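Local coordinates for pilus assembly protein PILC (PDB 2WHN) that probably controls assembly and disassembly of type IV pili as an inner-membrane component that interacts with the PilB ATPase, at residues L6-P10 with N45-R49; Q54-D58 with A68-H72; Y79-V83 with I95-L99. The contacts are given in a common frame with arbitrary orientation. Residues are numbered along the deposited sequence.

Contact 1 of 3, residues L6-P10 with N45-R49; sequences LERGP and NRKFR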
loop_
_atom_site.group_PDB
_atom_site.type_symbol
_atom_site.label_atom_id
_atom_site.label_comp_id
_atom_site.label_asym_id
_atom_site.label_seq_id
_atom_site.Cartn_x
_atom_site.Cartn_y
_atom_site.Cartn_z
ATOM N N LEU A 6 -12.438 0.336 -18.329
ATOM C CA LEU A 6 -11.511 -0.191 -19.326
ATOM C C LEU A 6 -10.042 0.066 -18.978
ATOM O O LEU A 6 -9.142 -0.441 -19.645
ATOM C CB LEU A 6 -11.835 0.372 -20.718
ATOM C CG LEU A 6 -13.153 -0.083 -21.357
ATOM C CD1 LEU A 6 -13.456 0.710 -22.620
ATOM C CD2 LEU A 6 -13.126 -1.570 -21.663
ATOM N N GLU A 7 -9.804 0.856 -17.937
ATOM C CA GLU A 7 -8.448 1.280 -17.594
ATOM C C GLU A 7 -7.741 0.221 -16.745
ATOM O O GLU A 7 -8.332 -0.333 -15.821
ATOM C CB GLU A 7 -8.481 2.622 -16.852
ATOM C CG GLU A 7 -7.119 3.295 -16.741
ATOM C CD GLU A 7 -7.131 4.526 -15.848
ATOM O OE1 GLU A 7 -8.224 4.924 -15.379
ATOM O OE2 GLU A 7 -6.044 5.101 -15.630
ATOM N N ARG A 8 -6.496 -0.093 -17.095
ATOM C CA ARG A 8 -5.715 -1.070 -16.339
ATOM C C ARG A 8 -5.457 -0.563 -14.923
ATOM O O ARG A 8 -4.746 0.424 -14.734
ATOM C CB ARG A 8 -4.375 -1.345 -17.030
ATOM C CG ARG A 8 -4.486 -1.766 -18.486
ATOM C CD ARG A 8 -3.106 -2.026 -19.074
ATOM N NE ARG A 8 -3.148 -2.930 -20.220
ATOM C CZ ARG A 8 -2.180 -3.787 -20.528
ATOM N NH1 ARG A 8 -1.100 -3.869 -19.762
ATOM N NH2 ARG A 8 -2.292 -4.571 -21.592
ATOM N N GLY A 9 -6.053 -1.228 -13.937
ATOM C CA GLY A 9 -5.830 -0.885 -12.532
ATOM C C GLY A 9 -4.672 -1.656 -11.929
ATOM O O GLY A 9 -4.029 -2.453 -12.610
ATOM N N PRO A 10 -4.403 -1.430 -10.635
ATOM C CA PRO A 10 -3.279 -2.076 -9.964
ATOM C C PRO A 10 -3.355 -3.599 -10.062
ATOM O O PRO A 10 -4.419 -4.180 -9.867
ATOM C CB PRO A 10 -3.441 -1.639 -8.502
ATOM C CG PRO A 10 -4.281 -0.402 -8.556
ATOM C CD PRO A 10 -5.186 -0.570 -9.727
ATOM N N ASN A 45 1.867 2.424 -12.049
ATOM C CA ASN A 45 0.473 2.370 -12.474
ATOM C C ASN A 45 -0.293 3.639 -12.100
ATOM O O ASN A 45 -0.385 3.990 -10.927
ATOM C CB ASN A 45 -0.215 1.143 -11.872
ATOM C CG ASN A 45 -1.662 1.013 -12.306
ATOM O OD1 ASN A 45 -1.958 0.426 -13.348
ATOM N ND2 ASN A 45 -2.574 1.544 -11.500
ATOM N N ARG A 46 -0.854 4.313 -13.099
ATOM C CA ARG A 46 -1.482 5.619 -12.893
ATOM C C ARG A 46 -2.640 5.556 -11.909
ATOM O O ARG A 46 -2.856 6.487 -11.128
ATOM C CB ARG A 46 -1.977 6.201 -14.218
ATOM C CG ARG A 46 -2.570 7.597 -14.083
ATOM C CD ARG A 46 -3.458 7.948 -15.264
ATOM N NE ARG A 46 -4.818 7.435 -15.105
ATOM C CZ ARG A 46 -5.772 8.046 -14.407
ATOM N NH1 ARG A 46 -5.520 9.194 -13.794
ATOM N NH2 ARG A 46 -6.979 7.507 -14.321
ATOM N N LYS A 47 -3.432 4.493 -12.008
ATOM C CA LYS A 47 -4.579 4.312 -11.134
ATOM C C LYS A 47 -4.149 4.024 -9.698
ATOM O O LYS A 47 -4.773 4.501 -8.745
ATOM C CB LYS A 47 -5.479 3.193 -11.658
ATOM C CG LYS A 47 -6.882 3.214 -11.076
ATOM C CD LYS A 47 -7.928 2.921 -12.149
ATOM C CE LYS A 47 -9.311 3.371 -11.702
ATOM N NZ LYS A 47 -10.312 3.262 -12.809
ATOM N N PHE A 48 -3.073 3.260 -9.542
ATOM C CA PHE A 48 -2.514 3.024 -8.216
ATOM C C PHE A 48 -1.924 4.306 -7.644
ATOM O O PHE A 48 -2.062 4.578 -6.451
ATOM C CB PHE A 48 -1.460 1.918 -8.244
ATOM C CG PHE A 48 -1.246 1.253 -6.909
ATOM C CD1 PHE A 48 -2.212 1.338 -5.915
ATOM C CD2 PHE A 48 -0.107 0.508 -6.666
ATOM C CE1 PHE A 48 -2.021 0.720 -4.686
ATOM C CE2 PHE A 48 0.075 -0.135 -5.450
ATOM C CZ PHE A 48 -0.876 -0.026 -4.460
ATOM N N ARG A 49 -1.304 5.107 -8.510
ATOM C CA ARG A 49 -0.769 6.409 -8.116
ATOM C C ARG A 49 -1.875 7.309 -7.580
ATOM O O ARG A 49 -1.701 7.982 -6.564
ATOM C CB ARG A 49 -0.081 7.097 -9.299
ATOM C CG ARG A 49 1.403 6.812 -9.414
ATOM C CD ARG A 49 2.174 8.040 -9.879
ATOM N NE ARG A 49 1.629 8.603 -11.112
ATOM C CZ ARG A 49 1.606 7.971 -12.282
ATOM N NH1 ARG A 49 2.084 6.738 -12.388
ATOM N NH2 ARG A 49 1.093 8.571 -13.347
#

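Contact 2 of 3, residues Q54-D58 with A68-H72; sequences QVRTD and ALSKH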
loop_
_atom_site.group_PDB
_atom_site.type_symbol
_atom_site.label_atom_id
_atom_site.label_comp_id
_atom_site.label_asym_id
_atom_site.label_seq_id
_atom_site.Cartn_x
_atom_site.Cartn_y
_atom_site.Cartn_z
ATOM N N GLN A 54 -4.521 9.580 -2.718
ATOM C CA GLN A 54 -5.697 9.697 -1.867
ATOM C C GLN A 54 -5.432 9.105 -0.481
ATOM O O GLN A 54 -5.888 9.639 0.527
ATOM C CB GLN A 54 -6.909 9.030 -2.517
ATOM C CG GLN A 54 -8.154 9.041 -1.647
ATOM C CD GLN A 54 -8.716 10.435 -1.455
ATOM O OE1 GLN A 54 -9.089 11.102 -2.420
ATOM N NE2 GLN A 54 -8.778 10.885 -0.203
ATOM N N VAL A 55 -4.672 8.017 -0.431
ATOM C CA VAL A 55 -4.319 7.404 0.848
ATOM C C VAL A 55 -3.452 8.341 1.683
ATOM O O VAL A 55 -3.676 8.508 2.886
ATOM C CB VAL A 55 -3.581 6.065 0.661
ATOM C CG1 VAL A 55 -3.044 5.561 2.002
ATOM C CG2 VAL A 55 -4.510 5.035 0.032
ATOM N N ARG A 56 -2.462 8.951 1.040
ATOM C CA ARG A 56 -1.554 9.863 1.726
ATOM C C ARG A 56 -2.277 11.123 2.198
ATOM O O ARG A 56 -2.014 11.629 3.286
ATOM C CB ARG A 56 -0.385 10.244 0.814
ATOM C CG ARG A 56 0.546 11.287 1.412
ATOM C CD ARG A 56 1.776 11.475 0.546
ATOM N NE ARG A 56 2.365 12.801 0.702
ATOM C CZ ARG A 56 1.764 13.933 0.346
ATOM N NH1 ARG A 56 0.536 13.908 -0.153
ATOM N NH2 ARG A 56 2.389 15.095 0.503
ATOM N N THR A 57 -3.144 11.652 1.344
ATOM C CA THR A 57 -3.975 12.798 1.699
ATOM C C THR A 57 -4.818 12.493 2.930
ATOM O O THR A 57 -4.900 13.300 3.852
ATOM C CB THR A 57 -4.914 13.173 0.543
ATOM O OG1 THR A 57 -4.144 13.358 -0.650
ATOM C CG2 THR A 57 -5.675 14.459 0.859
ATOM N N ASP A 58 -5.467 11.332 2.921
ATOM C CA ASP A 58 -6.319 10.914 4.024
ATOM C C ASP A 58 -5.529 10.819 5.322
ATOM O O ASP A 58 -5.973 11.315 6.357
ATOM C CB ASP A 58 -6.982 9.569 3.713
ATOM C CG ASP A 58 -8.111 9.697 2.701
ATOM O OD1 ASP A 58 -8.465 10.843 2.350
ATOM O OD2 ASP A 58 -8.650 8.655 2.267
ATOM N N ALA A 68 -7.720 4.406 5.547
ATOM C CA ALA A 68 -7.383 4.957 4.238
ATOM C C ALA A 68 -7.248 3.850 3.190
ATOM O O ALA A 68 -7.770 3.969 2.081
ATOM C CB ALA A 68 -6.111 5.790 4.313
ATOM N N LEU A 69 -6.586 2.758 3.560
ATOM C CA LEU A 69 -6.471 1.591 2.686
ATOM C C LEU A 69 -7.829 0.959 2.398
ATOM O O LEU A 69 -8.094 0.512 1.279
ATOM C CB LEU A 69 -5.548 0.539 3.302
ATOM C CG LEU A 69 -4.139 0.978 3.710
ATOM C CD1 LEU A 69 -3.374 -0.189 4.316
ATOM C CD2 LEU A 69 -3.387 1.562 2.526
ATOM N N SER A 70 -8.666 0.866 3.427
ATOM C CA SER A 70 -9.900 0.094 3.328
ATOM C C SER A 70 -10.846 0.705 2.302
ATOM O O SER A 70 -11.841 0.088 1.921
ATOM C CB SER A 70 -10.588 -0.009 4.689
ATOM O OG SER A 70 -11.172 1.228 5.051
ATOM N N LYS A 71 -10.512 1.904 1.837
ATOM C CA LYS A 71 -11.313 2.589 0.831
ATOM C C LYS A 71 -11.088 2.018 -0.565
ATOM O O LYS A 71 -11.795 2.376 -1.506
ATOM C CB LYS A 71 -10.993 4.083 0.819
ATOM C CG LYS A 71 -11.653 4.872 1.930
ATOM C CD LYS A 71 -11.215 6.326 1.887
ATOM C CE LYS A 71 -12.102 7.198 2.758
ATOM N NZ LYS A 71 -11.789 8.642 2.577
ATOM N N HIS A 72 -10.087 1.157 -0.706
ATOM C CA HIS A 72 -9.622 0.752 -2.028
ATOM C C HIS A 72 -9.529 -0.764 -2.180
ATOM O O HIS A 72 -8.895 -1.444 -1.369
ATOM C CB HIS A 72 -8.280 1.415 -2.345
ATOM C CG HIS A 72 -8.305 2.909 -2.219
ATOM N ND1 HIS A 72 -8.772 3.732 -3.220
ATOM C CD2 HIS A 72 -7.929 3.725 -1.205
ATOM C CE1 HIS A 72 -8.685 4.991 -2.829
ATOM N NE2 HIS A 72 -8.180 5.015 -1.608
HETATM O O HOH W 1 -7.817 6.573 0.871
#

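Contact 3 of 3, residues Y79-V83 with I95-L99; sequences YVNLV and ILDRL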
loop_
_atom_site.group_PDB
_atom_site.type_symbol
_atom_site.label_atom_id
_atom_site.label_comp_id
_atom_site.label_asym_id
_atom_site.label_seq_id
_atom_site.Cartn_x
_atom_site.Cartn_y
_atom_site.Cartn_z
ATOM N N TYR A 79 -5.062 -7.860 4.524
ATOM C CA TYR A 79 -4.054 -6.814 4.399
ATOM C C TYR A 79 -4.392 -5.667 5.341
ATOM O O TYR A 79 -3.564 -5.258 6.159
ATOM C CB TYR A 79 -3.990 -6.314 2.950
ATOM C CG TYR A 79 -2.736 -5.542 2.592
ATOM C CD1 TYR A 79 -1.795 -6.077 1.724
ATOM C CD2 TYR A 79 -2.533 -4.249 3.057
ATOM C CE1 TYR A 79 -0.673 -5.359 1.352
ATOM C CE2 TYR A 79 -1.406 -3.525 2.700
ATOM C CZ TYR A 79 -0.477 -4.088 1.854
ATOM O OH TYR A 79 0.642 -3.378 1.490
ATOM N N VAL A 80 -5.620 -5.163 5.232
ATOM C CA VAL A 80 -6.078 -4.044 6.054
ATOM C C VAL A 80 -6.058 -4.412 7.538
ATOM O O VAL A 80 -5.590 -3.641 8.376
ATOM C CB VAL A 80 -7.504 -3.589 5.648
ATOM C CG1 VAL A 80 -8.081 -2.623 6.674
ATOM C CG2 VAL A 80 -7.495 -2.956 4.257
ATOM N N ASN A 81 -6.559 -5.600 7.858
ATOM C CA ASN A 81 -6.588 -6.057 9.244
ATOM C C ASN A 81 -5.185 -6.184 9.833
ATOM O O ASN A 81 -4.956 -5.843 10.990
ATOM C CB ASN A 81 -7.344 -7.384 9.358
ATOM C CG ASN A 81 -8.848 -7.193 9.399
ATOM O OD1 ASN A 81 -9.337 -6.125 9.763
ATOM N ND2 ASN A 81 -9.590 -8.238 9.051
ATOM N N LEU A 82 -4.244 -6.652 9.021
ATOM C CA LEU A 82 -2.858 -6.773 9.451
ATOM C C LEU A 82 -2.214 -5.401 9.649
ATOM O O LEU A 82 -1.581 -5.145 10.673
ATOM C CB LEU A 82 -2.057 -7.597 8.441
ATOM C CG LEU A 82 -2.179 -9.109 8.620
ATOM C CD1 LEU A 82 -1.489 -9.844 7.477
ATOM C CD2 LEU A 82 -1.600 -9.528 9.975
ATOM N N VAL A 83 -2.399 -4.518 8.672
ATOM C CA VAL A 83 -1.985 -3.124 8.806
ATOM C C VAL A 83 -2.598 -2.477 10.039
ATOM O O VAL A 83 -1.930 -1.724 10.751
ATOM C CB VAL A 83 -2.337 -2.295 7.547
ATOM C CG1 VAL A 83 -2.222 -0.797 7.835
ATOM C CG2 VAL A 83 -1.431 -2.691 6.392
ATOM N N ILE A 95 5.144 -5.946 9.810
ATOM C CA ILE A 95 3.936 -6.303 9.082
ATOM C C ILE A 95 4.087 -6.140 7.569
ATOM O O ILE A 95 3.676 -7.011 6.803
ATOM C CB ILE A 95 2.722 -5.490 9.576
ATOM C CG1 ILE A 95 2.307 -5.962 10.972
ATOM C CG2 ILE A 95 1.561 -5.622 8.602
ATOM C CD1 ILE A 95 1.666 -4.882 11.832
ATOM N N LEU A 96 4.667 -5.026 7.135
ATOM C CA LEU A 96 4.752 -4.743 5.704
ATOM C C LEU A 96 5.797 -5.629 5.030
ATOM O O LEU A 96 5.608 -6.074 3.900
ATOM C CB LEU A 96 5.080 -3.267 5.451
ATOM C CG LEU A 96 3.941 -2.330 5.049
ATOM C CD1 LEU A 96 3.371 -2.710 3.677
ATOM C CD2 LEU A 96 2.850 -2.306 6.106
ATOM N N ASP A 97 6.880 -5.915 5.744
ATOM C CA ASP A 97 7.906 -6.822 5.241
ATOM C C ASP A 97 7.331 -8.214 4.970
ATOM O O ASP A 97 7.614 -8.824 3.937
ATOM C CB ASP A 97 9.067 -6.904 6.228
ATOM C CG ASP A 97 10.159 -7.840 5.766
ATOM O OD1 ASP A 97 10.440 -7.890 4.553
ATOM O OD2 ASP A 97 10.743 -8.526 6.624
ATOM N N ARG A 98 6.475 -8.687 5.869
ATOM C CA ARG A 98 5.902 -10.027 5.745
ATOM C C ARG A 98 4.813 -10.075 4.677
ATOM O O ARG A 98 4.722 -11.035 3.924
ATOM C CB ARG A 98 5.351 -10.507 7.091
ATOM C CG ARG A 98 6.424 -10.945 8.088
ATOM C CD ARG A 98 7.055 -12.279 7.690
ATOM N NE ARG A 98 6.169 -13.422 7.926
ATOM C CZ ARG A 98 5.992 -14.008 9.110
ATOM N NH1 ARG A 98 6.611 -13.544 10.189
ATOM N NH2 ARG A 98 5.192 -15.065 9.218
ATOM N N LEU A 99 3.988 -9.034 4.617
ATOM C CA LEU A 99 3.014 -8.897 3.538
ATOM C C LEU A 99 3.702 -8.842 2.175
ATOM O O LEU A 99 3.258 -9.478 1.224
ATOM C CB LEU A 99 2.147 -7.649 3.744
ATOM C CG LEU A 99 1.043 -7.771 4.797
ATOM C CD1 LEU A 99 0.366 -6.426 5.038
ATOM C CD2 LEU A 99 0.025 -8.822 4.375
#

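Contact 1 of 3, residues L6-P10 with N45-R49
Glu7 meets Arg46 in a two-pronged salt bridge: Arg46 NE donates to Glu7 OE2 at 2.7 Å, and Arg46 NH2 reaches Glu7 OE2 at 2.9 Å and Glu7 OE1 at 3.1 Å. The carboxylate lies at the guanidinium edge, near its plane, so both donors face it. A long salt bridge from Lys47 NZ to Glu7 OE1 (3.7 Å) makes this a three-residue network at the surface. The basic pair opens helix 46-60 of the all-helical N-terminal domain of PilC, directly after Asn45 at the N-cap; the acidic partner comes from the extended loop leading into helix 12-28. Further along this loop, Gly9 CA lies 4.2 Å from Lys47 CB, with little bulk between the backbones. Pro10 then turns the contact apolar, its CG 3.7 Å from Phe48 CB and its CB over one face of the Phe48 ring. Phe48 also meets Phe18 of helix 12-28 edge-to-face, while Pro10 touches Ile74.

Contact 2 of 3, residues Q54-D58 with A68-H72
Residues 54-58 form a regular helical turn, with Asp58 N bonded to Gln54 O at 3.0 Å, whereas 68-72 runs from helix 65-70 into a loop and keeps a bond from His72 N to Leu69 O (2.9 Å). The backbones come nearest at Val55 and Ala68, whose CA atoms are 5.2 Å apart, a spacing that the small alanine permits. Val55 CG1 packs on Ala68 CB (3.8 Å) and Leu69 CD2 (4.0 Å), and Val55 CG2 lies 3.9 Å from His72 CD2. On the more polar side, Lys71 NZ forms a hydrogen-bonded salt bridge with Asp58 OD2 at 3.2 Å. A water donates to Asp58 OD2 (2.6 Å) and Ala68 O (2.9 Å) and also bonds His72 NE2 (3.0 Å), tying the Asp58 carboxylate to the Ala68 carbonyl and the His72 ring. Leu69 turns to Val80 and Val83 of helix 77-89. The short helix 65-70 thus folds back obliquely against the preceding helix 46-60, a helix-loop-helix packing within the N-terminal domain of PilC, a member of the GSP F family.

Contact 3 of 3, residues Y79-V83 with I95-L99
This is a buried, largely apolar helix-helix contact joining helices 77-89 and 92-109, the last two helices of the modelled PilC N-terminal domain. Successive in the chain and linked by a short turn, they form an antiparallel helical hairpin: the local axes run at 154° and approach to 10.5 Å. No hydrogen bond crosses between the segments, so the contact rests on interdigitated side chains. The order is reversed, as antiparallel pairing requires, with the nearest CA pairs Val83-Ile95 (6.7 Å) and Tyr79-Leu99 (7.4 Å). Leu99 points into the partner helix and has the largest area covered by the partner segment; its CD2 meets Leu82 CD1 at 3.6 Å and its CD1 lies 4.4 Å from Val83 CG2. Near the turn, Ile95 CD1 approaches Leu82 O at 3.5 Å, and Ile95 CG2 lies 4.1 Å from Leu82 CB. Leu96 bends its end inward, bringing CD2 to 4.3 Å from Val83 CG2 and CD1 to 3.6 Å from Tyr79 OH. That hydroxyl is hydrogen-bonded to Ser19 of helix 12-28, which also packs on Leu96 through Leu22 and Ala23, so a third helix covers this side of the hairpin. Leu99 CD1 sits over the face of the Tyr79 ring in a CH-pi contact, 3.8 Å from its centroid and only 4° off the normal.

How the contacts relate
The three contacts follow in series along the chain, each closing before the next opens. Helix 46-60 serves both contact 1 and contact 2, whose centres are about 15 Å apart; their nearest atoms stay about 5 Å apart without touching. Contacts 2 and 3, also about 15 Å between centres, do meet: Leu69 CD1 packs on Val83 CG1 at 3.8 Å and Ser70 CA on Val80 CG2 at 4.0 Å, joining helix 65-70 to helix 77-89. Contacts 1 and 3 lie on opposite sides of the chain's centre, with about 22 Å between their centres. Burial increases from the surface contact 1 through the partly buried contact 2 to the buried contact 3.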